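Local coordinates for protein acetaldehyde dehydrogenase (Acetylating) (PDB 5J78) that probably catalyses the NAD- and CoA-dependent interconversion of acetaldehyde and acetyl-CoA, at residues 69-80 and 92-101; 138-148 and 169-180. One frame throughout, in Å; residues are numbered along the deposited sequence.

Interaction 1 of 2, residues 69-80 and 92-101. With ACT (acetate ion), chain I.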
loop_
_atom_site.group_PDB
_atom_site.type_symbol
_atom_site.label_atom_id
_atom_site.label_comp_id
_atom_site.label_asym_id
_atom_site.label_seq_id
_atom_site.Cartn_x
_atom_site.Cartn_y
_atom_site.Cartn_z
ATOM N N ALA A 69 -1.790 -18.283 38.293
ATOM C CA ALA A 69 -0.883 -18.829 37.276
ATOM C C ALA A 69 -0.131 -20.025 37.832
ATOM O O ALA A 69 0.069 -21.043 37.156
ATOM C CB ALA A 69 0.105 -17.760 36.800
ATOM N N ARG A 70 0.321 -19.863 39.066
ATOM C CA ARG A 70 1.045 -20.893 39.791
ATOM C C ARG A 70 0.187 -22.142 39.892
ATOM O O ARG A 70 0.635 -23.233 39.601
ATOM C CB ARG A 70 1.416 -20.375 41.177
ATOM C CG ARG A 70 2.452 -21.156 41.960
ATOM C CD ARG A 70 2.875 -20.323 43.191
ATOM N NE ARG A 70 3.354 -18.975 42.815
ATOM C CZ ARG A 70 2.851 -17.815 43.245
ATOM N NH1 ARG A 70 1.832 -17.779 44.102
ATOM N NH2 ARG A 70 3.385 -16.666 42.823
ATOM N N GLU A 71 -1.065 -21.950 40.258
ATOM C CA GLU A 71 -1.977 -23.058 40.429
ATOM C C GLU A 71 -2.316 -23.716 39.110
ATOM O O GLU A 71 -2.601 -24.903 39.090
ATOM C CB GLU A 71 -3.271 -22.599 41.103
ATOM C CG GLU A 71 -3.120 -22.159 42.567
ATOM C CD GLU A 71 -4.267 -21.261 43.038
ATOM O OE1 GLU A 71 -4.073 -20.525 44.033
ATOM O OE2 GLU A 71 -5.355 -21.287 42.416
ATOM N N GLU A 72 -2.319 -22.952 38.019
ATOM C CA GLU A 72 -2.725 -23.497 36.722
ATOM C C GLU A 72 -1.534 -23.844 35.836
ATOM O O GLU A 72 -1.704 -24.219 34.679
ATOM C CB GLU A 72 -3.655 -22.511 36.011
ATOM C CG GLU A 72 -5.007 -22.336 36.703
ATOM C CD GLU A 72 -5.838 -23.614 36.681
ATOM O OE1 GLU A 72 -5.800 -24.345 35.664
ATOM O OE2 GLU A 72 -6.507 -23.899 37.690
ATOM N N ALA A 73 -0.327 -23.730 36.377
ATOM C CA ALA A 73 0.881 -23.938 35.574
ATOM C C ALA A 73 0.899 -25.272 34.816
ATOM O O ALA A 73 1.286 -25.310 33.647
ATOM C CB ALA A 73 2.133 -23.839 36.464
ATOM N N GLY A 74 0.503 -26.354 35.483
ATOM C CA GLY A 74 0.503 -27.686 34.881
ATOM C C GLY A 74 -0.582 -27.828 33.821
ATOM O O GLY A 74 -0.358 -28.370 32.744
ATOM N N ARG A 75 -1.759 -27.299 34.110
ATOM C CA ARG A 75 -2.869 -27.439 33.179
ATOM C C ARG A 75 -2.632 -26.638 31.895
ATOM O O ARG A 75 -2.905 -27.129 30.798
ATOM C CB ARG A 75 -4.189 -27.034 33.844
ATOM C CG ARG A 75 -4.853 -28.187 34.627
ATOM C CD ARG A 75 -6.190 -27.825 35.220
ATOM N NE ARG A 75 -6.040 -27.019 36.423
ATOM C CZ ARG A 75 -5.678 -27.500 37.605
ATOM N NH1 ARG A 75 -5.428 -28.796 37.765
ATOM N NH2 ARG A 75 -5.560 -26.679 38.627
ATOM N N LEU A 76 -2.105 -25.423 32.029
ATOM C CA LEU A 76 -1.726 -24.645 30.858
ATOM C C LEU A 76 -0.594 -25.333 30.114
ATOM O O LEU A 76 -0.583 -25.362 28.883
ATOM C CB LEU A 76 -1.307 -23.223 31.244
ATOM C CG LEU A 76 -2.436 -22.375 31.841
ATOM C CD1 LEU A 76 -1.931 -21.064 32.451
ATOM C CD2 LEU A 76 -3.464 -22.065 30.769
ATOM N N ALA A 77 0.381 -25.857 30.848
ATOM C CA ALA A 77 1.468 -26.566 30.203
ATOM C C ALA A 77 0.909 -27.670 29.286
ATOM O O ALA A 77 1.309 -27.782 28.120
ATOM C CB ALA A 77 2.428 -27.154 31.244
ATOM N N ALA A 78 -0.038 -28.456 29.805
ATOM C CA ALA A 78 -0.589 -29.601 29.071
ATOM C C ALA A 78 -1.341 -29.158 27.821
ATOM O O ALA A 78 -1.168 -29.733 26.747
ATOM C CB ALA A 78 -1.513 -30.424 29.988
ATOM N N MET A 79 -2.171 -28.136 27.957
ATOM C CA MET A 79 -2.856 -27.579 26.793
ATOM C C MET A 79 -1.880 -27.144 25.700
ATOM O O MET A 79 -2.114 -27.387 24.514
ATOM C CB MET A 79 -3.730 -26.390 27.200
ATOM C CG MET A 79 -4.974 -26.764 27.972
ATOM S SD MET A 79 -5.962 -25.307 28.386
ATOM C CE MET A 79 -6.632 -24.951 26.765
ATOM N N ALA A 80 -0.762 -26.543 26.093
ATOM C CA ALA A 80 0.168 -25.991 25.116
ATOM C C ALA A 80 0.920 -27.101 24.376
ATOM O O ALA A 80 1.081 -27.047 23.147
ATOM C CB ALA A 80 1.148 -25.021 25.802
ATOM N N LYS A 92 7.292 -27.135 30.354
ATOM C CA LYS A 92 6.336 -26.041 30.141
ATOM C C LYS A 92 5.753 -25.591 31.473
ATOM O O LYS A 92 5.472 -24.390 31.659
ATOM C CB LYS A 92 5.232 -26.433 29.164
ATOM C CG LYS A 92 5.695 -26.410 27.692
ATOM C CD LYS A 92 4.543 -26.183 26.720
ATOM C CE LYS A 92 4.930 -26.334 25.261
ATOM N NZ LYS A 92 5.852 -25.294 24.763
ATOM N N THR A 93 5.619 -26.525 32.417
ATOM C CA THR A 93 5.071 -26.199 33.734
ATOM C C THR A 93 6.065 -25.286 34.466
ATOM O O THR A 93 5.679 -24.301 35.091
ATOM C CB THR A 93 4.762 -27.483 34.587
ATOM O OG1 THR A 93 3.740 -28.269 33.947
ATOM C CG2 THR A 93 4.256 -27.104 35.965
ATOM N N LEU A 94 7.345 -25.631 34.374
ATOM C CA LEU A 94 8.421 -24.826 34.931
ATOM C C LEU A 94 8.473 -23.442 34.288
ATOM O O LEU A 94 8.683 -22.438 34.968
ATOM C CB LEU A 94 9.764 -25.518 34.735
ATOM C CG LEU A 94 10.011 -26.755 35.591
ATOM C CD1 LEU A 94 11.320 -27.434 35.185
ATOM C CD2 LEU A 94 10.036 -26.383 37.070
ATOM N N LYS A 95 8.298 -23.409 32.973
ATOM C CA LYS A 95 8.237 -22.161 32.239
ATOM C C LYS A 95 7.094 -21.280 32.768
ATOM O O LYS A 95 7.293 -20.088 32.985
ATOM C CB LYS A 95 8.077 -22.441 30.739
ATOM C CG LYS A 95 8.494 -21.279 29.841
ATOM C CD LYS A 95 8.125 -21.480 28.380
ATOM C CE LYS A 95 8.770 -22.725 27.757
ATOM N NZ LYS A 95 8.250 -22.870 26.342
ATOM N N ASN A 96 5.911 -21.855 33.010
ATOM C CA ASN A 96 4.796 -21.071 33.541
ATOM C C ASN A 96 5.086 -20.576 34.950
ATOM O O ASN A 96 4.668 -19.474 35.325
ATOM C CB ASN A 96 3.482 -21.874 33.539
ATOM C CG ASN A 96 2.916 -22.069 32.141
ATOM O OD1 ASN A 96 3.127 -21.249 31.255
ATOM N ND2 ASN A 96 2.180 -23.148 31.948
ATOM N N LEU A 97 5.795 -21.398 35.725
ATOM C CA LEU A 97 6.125 -21.064 37.102
ATOM C C LEU A 97 7.190 -19.969 37.135
ATOM O O LEU A 97 7.246 -19.174 38.076
ATOM C CB LEU A 97 6.601 -22.311 37.859
ATOM C CG LEU A 97 5.536 -23.354 38.226
ATOM C CD1 LEU A 97 6.198 -24.550 38.824
ATOM C CD2 LEU A 97 4.513 -22.748 39.201
ATOM N N PHE A 98 8.030 -19.926 36.103
ATOM C CA PHE A 98 9.000 -18.850 35.966
ATOM C C PHE A 98 8.235 -17.533 35.825
ATOM O O PHE A 98 8.577 -16.535 36.462
ATOM C CB PHE A 98 9.946 -19.085 34.767
ATOM C CG PHE A 98 10.781 -17.885 34.411
ATOM C CD1 PHE A 98 11.921 -17.573 35.129
ATOM C CD2 PHE A 98 10.401 -17.048 33.365
ATOM C CE1 PHE A 98 12.685 -16.428 34.808
ATOM C CE2 PHE A 98 11.153 -15.911 33.043
ATOM C CZ PHE A 98 12.295 -15.608 33.774
ATOM N N ALA A 99 7.176 -17.533 35.026
ATOM C CA ALA A 99 6.402 -16.316 34.852
ATOM C C ALA A 99 5.625 -16.002 36.110
ATOM O O ALA A 99 5.507 -14.844 36.513
ATOM C CB ALA A 99 5.473 -16.432 33.679
ATOM N N ALA A 100 5.104 -17.036 36.753
ATOM C CA ALA A 100 4.280 -16.820 37.929
ATOM C C ALA A 100 5.102 -16.411 39.156
ATOM O O ALA A 100 4.571 -15.746 40.039
ATOM C CB ALA A 100 3.475 -18.060 38.242
ATOM N N ASN A 101 6.373 -16.823 39.228
ATOM C CA ASN A 101 7.175 -16.577 40.424
ATOM C C ASN A 101 8.284 -15.545 40.208
ATOM O O ASN A 101 8.272 -14.501 40.863
ATOM C CB ASN A 101 7.766 -17.894 40.958
ATOM C CG ASN A 101 6.689 -18.847 41.457
ATOM O OD1 ASN A 101 5.646 -18.417 41.930
ATOM N ND2 ASN A 101 6.936 -20.137 41.355
HETATM C C ACT I . 4.795 -22.379 27.513
HETATM O O ACT I . 5.502 -22.877 26.618
HETATM O OXT ACT I . 4.666 -21.165 27.522
HETATM C CH3 ACT I . 4.159 -23.211 28.580
#
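A helical hairpin of the aldehyde dehydrogenase fold brings helix 55-84 against helix 89-107, with Ala73 meeting Thr93, Asn96 and Leu97 at its middle and Ala77 meeting Thr93. The axes of the two segments come within 8.0 Å at 140°, roughly antiparallel, and small residues permit this approach: Ala69 CB lies 3.7 Å from Ala100 CB, and Ala77 CB rests 3.2 Å from Thr93 OG1, whose hydroxyl is hydrogen-bonded to Val89. Asn96 supplies the central polar link. Its CG is anti to the carbonyl carbon (chi1 -72°), which sends ND2 to Ala73 O at 2.9 Å, in the carbonyl plane and on a lone pair; that oxygen also accepts from Ala77 N, one turn on. The other end of the amide, OD1, is hydrogen-bonded to Thr144, and the two bonds together fix its flip. Toward the far end Arg70 crosses Leu97, CG to CD2 3.8 Å, and its chain bends at chi3 (-55°) to lay the guanidinium nearly coplanar with the Asn101 amide. NE reaches OD1 of Asn101, while NH2 adds weak bonds to this oxygen and to Ala100 O. At the other end Lys92 runs along Ala80, and its NZ joins Lys95 NZ on one acetate oxygen, 3.1 and 2.8 Å away; both amines also form salt bridges with Asp268. The whole is an antiparallel alpha-helical hairpin, its close approach resting on Ala69, Ala73, Ala77 and Ala100.

Interaction 2 of 2, residues 138-148 and 169-180. With ACT (acetate ion), chain I.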
loop_
_atom_site.group_PDB
_atom_site.type_symbol
_atom_site.label_atom_id
_atom_site.label_comp_id
_atom_site.label_asym_id
_atom_site.label_seq_id
_atom_site.Cartn_x
_atom_site.Cartn_y
_atom_site.Cartn_z
ATOM N N ILE A 138 1.603 -13.017 20.896
ATOM C CA ILE A 138 2.092 -14.214 21.610
ATOM C C ILE A 138 2.645 -15.288 20.678
ATOM O O ILE A 138 1.983 -15.690 19.730
ATOM C CB ILE A 138 0.954 -14.853 22.474
ATOM C CG1 ILE A 138 0.348 -13.814 23.447
ATOM C CG2 ILE A 138 1.466 -16.071 23.251
ATOM C CD1 ILE A 138 1.334 -13.286 24.499
ATOM N N PRO A 139 3.852 -15.796 20.970
ATOM C CA PRO A 139 4.465 -16.801 20.104
ATOM C C PRO A 139 3.883 -18.194 20.346
ATOM O O PRO A 139 3.307 -18.423 21.395
ATOM C CB PRO A 139 5.941 -16.751 20.503
ATOM C CG PRO A 139 5.917 -16.355 21.932
ATOM C CD PRO A 139 4.724 -15.451 22.106
ATOM N N SER A 140 4.048 -19.101 19.389
ATOM C CA SER A 140 3.532 -20.469 19.523
ATOM C C SER A 140 4.429 -21.369 20.403
ATOM O O SER A 140 3.982 -22.379 20.920
ATOM C CB SER A 140 3.380 -21.089 18.136
ATOM O OG SER A 140 4.646 -21.257 17.500
ATOM N N THR A 141 5.689 -20.969 20.571
ATOM C CA THR A 141 6.673 -21.689 21.369
ATOM C C THR A 141 6.542 -21.507 22.886
ATOM O O THR A 141 6.805 -22.450 23.648
ATOM C CB THR A 141 8.091 -21.261 20.983
ATOM O OG1 THR A 141 8.157 -19.828 20.939
ATOM C CG2 THR A 141 8.485 -21.843 19.632
ATOM N N ASN A 142 6.151 -20.307 23.314
ATOM C CA ASN A 142 5.987 -19.977 24.735
ATOM C C ASN A 142 4.617 -19.362 24.964
ATOM O O ASN A 142 4.500 -18.264 25.524
ATOM C CB ASN A 142 7.071 -18.994 25.217
ATOM C CG ASN A 142 8.465 -19.393 24.793
ATOM O OD1 ASN A 142 8.847 -20.567 24.869
ATOM N ND2 ASN A 142 9.254 -18.400 24.370
ATOM N N PRO A 143 3.567 -20.052 24.516
ATOM C CA PRO A 143 2.248 -19.413 24.474
ATOM C C PRO A 143 1.726 -18.982 25.852
ATOM O O PRO A 143 1.398 -17.823 26.032
ATOM C CB PRO A 143 1.347 -20.489 23.875
ATOM C CG PRO A 143 2.129 -21.784 24.002
ATOM C CD PRO A 143 3.547 -21.432 24.009
ATOM N N THR A 144 1.682 -19.888 26.821
ATOM C CA THR A 144 0.971 -19.594 28.064
ATOM C C THR A 144 1.856 -18.809 29.034
ATOM O O THR A 144 1.383 -17.909 29.716
ATOM C CB THR A 144 0.460 -20.889 28.707
ATOM O OG1 THR A 144 1.577 -21.726 29.034
ATOM C CG2 THR A 144 -0.449 -21.635 27.728
ATOM N N SER A 145 3.152 -19.102 29.048
ATOM C CA SER A 145 4.067 -18.392 29.934
ATOM C C SER A 145 4.214 -16.919 29.557
ATOM O O SER A 145 4.370 -16.070 30.449
ATOM C CB SER A 145 5.450 -19.038 29.947
ATOM O OG SER A 145 5.993 -19.176 28.652
ATOM N N THR A 146 4.143 -16.620 28.256
ATOM C CA THR A 146 4.285 -15.234 27.770
ATOM C C THR A 146 3.037 -14.415 28.128
ATOM O O THR A 146 3.111 -13.203 28.412
ATOM C CB THR A 146 4.532 -15.181 26.242
ATOM O OG1 THR A 146 5.700 -15.945 25.904
ATOM C CG2 THR A 146 4.759 -13.731 25.764
ATOM N N VAL A 147 1.891 -15.078 28.105
ATOM C CA VAL A 147 0.643 -14.459 28.508
ATOM C C VAL A 147 0.703 -14.094 29.975
ATOM O O VAL A 147 0.303 -12.980 30.364
ATOM C CB VAL A 147 -0.570 -15.378 28.267
ATOM C CG1 VAL A 147 -1.783 -14.893 29.041
ATOM C CG2 VAL A 147 -0.872 -15.466 26.792
ATOM N N ILE A 148 1.179 -15.032 30.789
ATOM C CA ILE A 148 1.280 -14.806 32.228
ATOM C C ILE A 148 2.221 -13.626 32.484
ATOM O O ILE A 148 1.881 -12.685 33.199
ATOM C CB ILE A 148 1.783 -16.065 32.943
ATOM C CG1 ILE A 148 0.728 -17.182 32.871
ATOM C CG2 ILE A 148 2.137 -15.762 34.395
ATOM C CD1 ILE A 148 1.271 -18.546 33.156
ATOM N N ALA A 169 -1.640 -21.975 18.447
ATOM C CA ALA A 169 -1.708 -21.953 19.908
ATOM C C ALA A 169 -2.896 -21.128 20.430
ATOM O O ALA A 169 -2.875 -20.647 21.567
ATOM C CB ALA A 169 -0.379 -21.406 20.488
ATOM N N ALA A 170 -3.941 -20.980 19.620
ATOM C CA ALA A 170 -5.065 -20.108 20.002
ATOM C C ALA A 170 -5.792 -20.517 21.287
ATOM O O ALA A 170 -6.103 -19.668 22.129
ATOM C CB ALA A 170 -6.052 -20.023 18.871
ATOM N N LYS A 171 -6.040 -21.808 21.472
ATOM C CA LYS A 171 -6.800 -22.252 22.643
ATOM C C LYS A 171 -6.024 -22.145 23.962
ATOM O O LYS A 171 -6.557 -21.669 24.954
ATOM C CB LYS A 171 -7.266 -23.693 22.447
ATOM C CG LYS A 171 -8.376 -23.845 21.419
ATOM C CD LYS A 171 -8.592 -25.295 21.076
ATOM C CE LYS A 171 -9.609 -25.453 19.963
ATOM N NZ LYS A 171 -9.043 -26.239 18.834
ATOM N N CYS A 172 -4.771 -22.580 23.995
ATOM C CA CYS A 172 -4.033 -22.487 25.252
ATOM C C CYS A 172 -3.727 -21.011 25.606
ATOM O O CYS A 172 -3.746 -20.634 26.781
ATOM C CB CYS A 172 -2.755 -23.318 25.194
ATOM S SG CYS A 172 -1.541 -22.759 24.026
ATOM N N THR A 173 -3.475 -20.178 24.594
ATOM C CA THR A 173 -3.237 -18.738 24.814
ATOM C C THR A 173 -4.493 -18.064 25.405
ATOM O O THR A 173 -4.417 -17.354 26.408
ATOM C CB THR A 173 -2.802 -18.018 23.486
ATOM O OG1 THR A 173 -1.655 -18.677 22.934
ATOM C CG2 THR A 173 -2.427 -16.545 23.738
ATOM N N ALA A 174 -5.647 -18.293 24.790
ATOM C CA ALA A 174 -6.889 -17.748 25.309
ATOM C C ALA A 174 -7.211 -18.275 26.713
ATOM O O ALA A 174 -7.739 -17.533 27.533
ATOM C CB ALA A 174 -8.036 -18.047 24.347
ATOM N N GLU A 175 -6.895 -19.534 27.012
ATOM C CA GLU A 175 -7.187 -20.077 28.347
ATOM C C GLU A 175 -6.303 -19.388 29.389
ATOM O O GLU A 175 -6.768 -19.055 30.483
ATOM C CB GLU A 175 -6.998 -21.614 28.382
ATOM C CG GLU A 175 -7.195 -22.299 29.771
ATOM C CD GLU A 175 -8.556 -22.050 30.431
ATOM O OE1 GLU A 175 -9.512 -21.601 29.763
ATOM O OE2 GLU A 175 -8.676 -22.316 31.648
ATOM N N ALA A 176 -5.046 -19.131 29.035
ATOM C CA ALA A 176 -4.137 -18.436 29.935
ATOM C C ALA A 176 -4.635 -17.017 30.225
ATOM O O ALA A 176 -4.609 -16.569 31.369
ATOM C CB ALA A 176 -2.737 -18.404 29.351
ATOM N N ALA A 177 -5.097 -16.316 29.196
ATOM C CA ALA A 177 -5.696 -14.993 29.392
ATOM C C ALA A 177 -6.978 -15.029 30.264
ATOM O O ALA A 177 -7.177 -14.165 31.121
ATOM C CB ALA A 177 -6.002 -14.355 28.032
ATOM N N ARG A 178 -7.824 -16.028 30.016
ATOM C CA ARG A 178 -9.056 -16.244 30.764
ATOM C C ARG A 178 -8.747 -16.387 32.258
ATOM O O ARG A 178 -9.370 -15.751 33.102
ATOM C CB ARG A 178 -9.760 -17.505 30.236
ATOM C CG ARG A 178 -11.280 -17.498 30.244
ATOM C CD ARG A 178 -11.836 -18.697 29.430
ATOM N NE ARG A 178 -11.891 -18.409 27.991
ATOM C CZ ARG A 178 -11.313 -19.124 27.027
ATOM N NH1 ARG A 178 -10.600 -20.227 27.298
ATOM N NH2 ARG A 178 -11.462 -18.725 25.768
ATOM N N ILE A 179 -7.757 -17.217 32.564
ATOM C CA ILE A 179 -7.339 -17.452 33.933
ATOM C C ILE A 179 -6.767 -16.177 34.575
ATOM O O ILE A 179 -7.044 -15.899 35.734
ATOM C CB ILE A 179 -6.306 -18.590 33.992
ATOM C CG1 ILE A 179 -7.005 -19.938 33.769
ATOM C CG2 ILE A 179 -5.605 -18.642 35.343
ATOM C CD1 ILE A 179 -6.063 -21.043 33.401
ATOM N N MET A 180 -5.986 -15.402 33.826
ATOM C CA MET A 180 -5.470 -14.126 34.336
ATOM C C MET A 180 -6.604 -13.133 34.681
ATOM O O MET A 180 -6.573 -12.493 35.736
ATOM C CB MET A 180 -4.497 -13.511 33.319
ATOM C CG MET A 180 -3.135 -14.220 33.204
ATOM S SD MET A 180 -2.278 -14.582 34.770
ATOM C CE MET A 180 -2.941 -16.175 35.157
HETATM C C ACT I . 4.795 -22.379 27.513
HETATM O O ACT I . 5.502 -22.877 26.618
HETATM O OXT ACT I . 4.666 -21.165 27.522
HETATM C CH3 ACT I . 4.159 -23.211 28.580
HETATM O O HOH W 1 0.317 -18.000 20.814
#
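Helices 143-148 and 170-180 run side by side in nearly the same sense, their segment axes 29° apart and 8.4 Å at closest approach, with Thr144 and Thr173 nearest in register. Val147 spreads its two methyls over the second helix: CG1, anti to the backbone N (chi1 164°), meets Ala176 CB at 3.7 Å, and CG2 touches Thr173 CG2 at 3.6 Å. That threonine methyl also packs on Ile138, while its OG1 donates to Ala169 O at 2.7 Å, from above the carbonyl plane, and accepts from a water that also donates to Ile138 O. With Thr173 reduced to an alanine, this water is likely to lose one of its two acceptors, and a gap to open between Val147 and Ile138. Pro143 sets CB against Ala169 CB and Cys172 SG, the latter 3.7 Å away. Beside it Thr144 turns CG2 to Cys172, its hydroxyl being hydrogen-bonded to Asn96. At the start of helix 143-148 an acetate oxygen, OXT, accepts from Ser145 N (3.0 Å) and Ser145 OG (2.6 Å). Strand 160-165 underlies the pair, Phe163 touching Val147 and Ala177, and helix 55-84 packs on both helices through Ala69, Glu72, Met79 and Ala80.

In the fold
Interaction 1 comes first along the chain and is complete before interaction 2 begins; their centres lie 10 Å apart. Interaction 1 is purely helical, pairing helices 55-84 and 89-107; interaction 2 pairs the helices that come before and after strand 160-165 of the mixed sheet in the chain, each following a strand. Besides the Asn96-Thr144 bond, Lys95 NZ lies 2.8 Å from Asn142 OD1, a probable hydrogen bond. One acetate bridges the two, held by lysines of 92-101 and by Ser145 of 138-148. Helices 143-156 and 170-186 thus pack on strand 160-165, and the 55-84/89-107 hairpin packs against them, with a small anion, probably from the crystallisation liquor, held where the contacts meet.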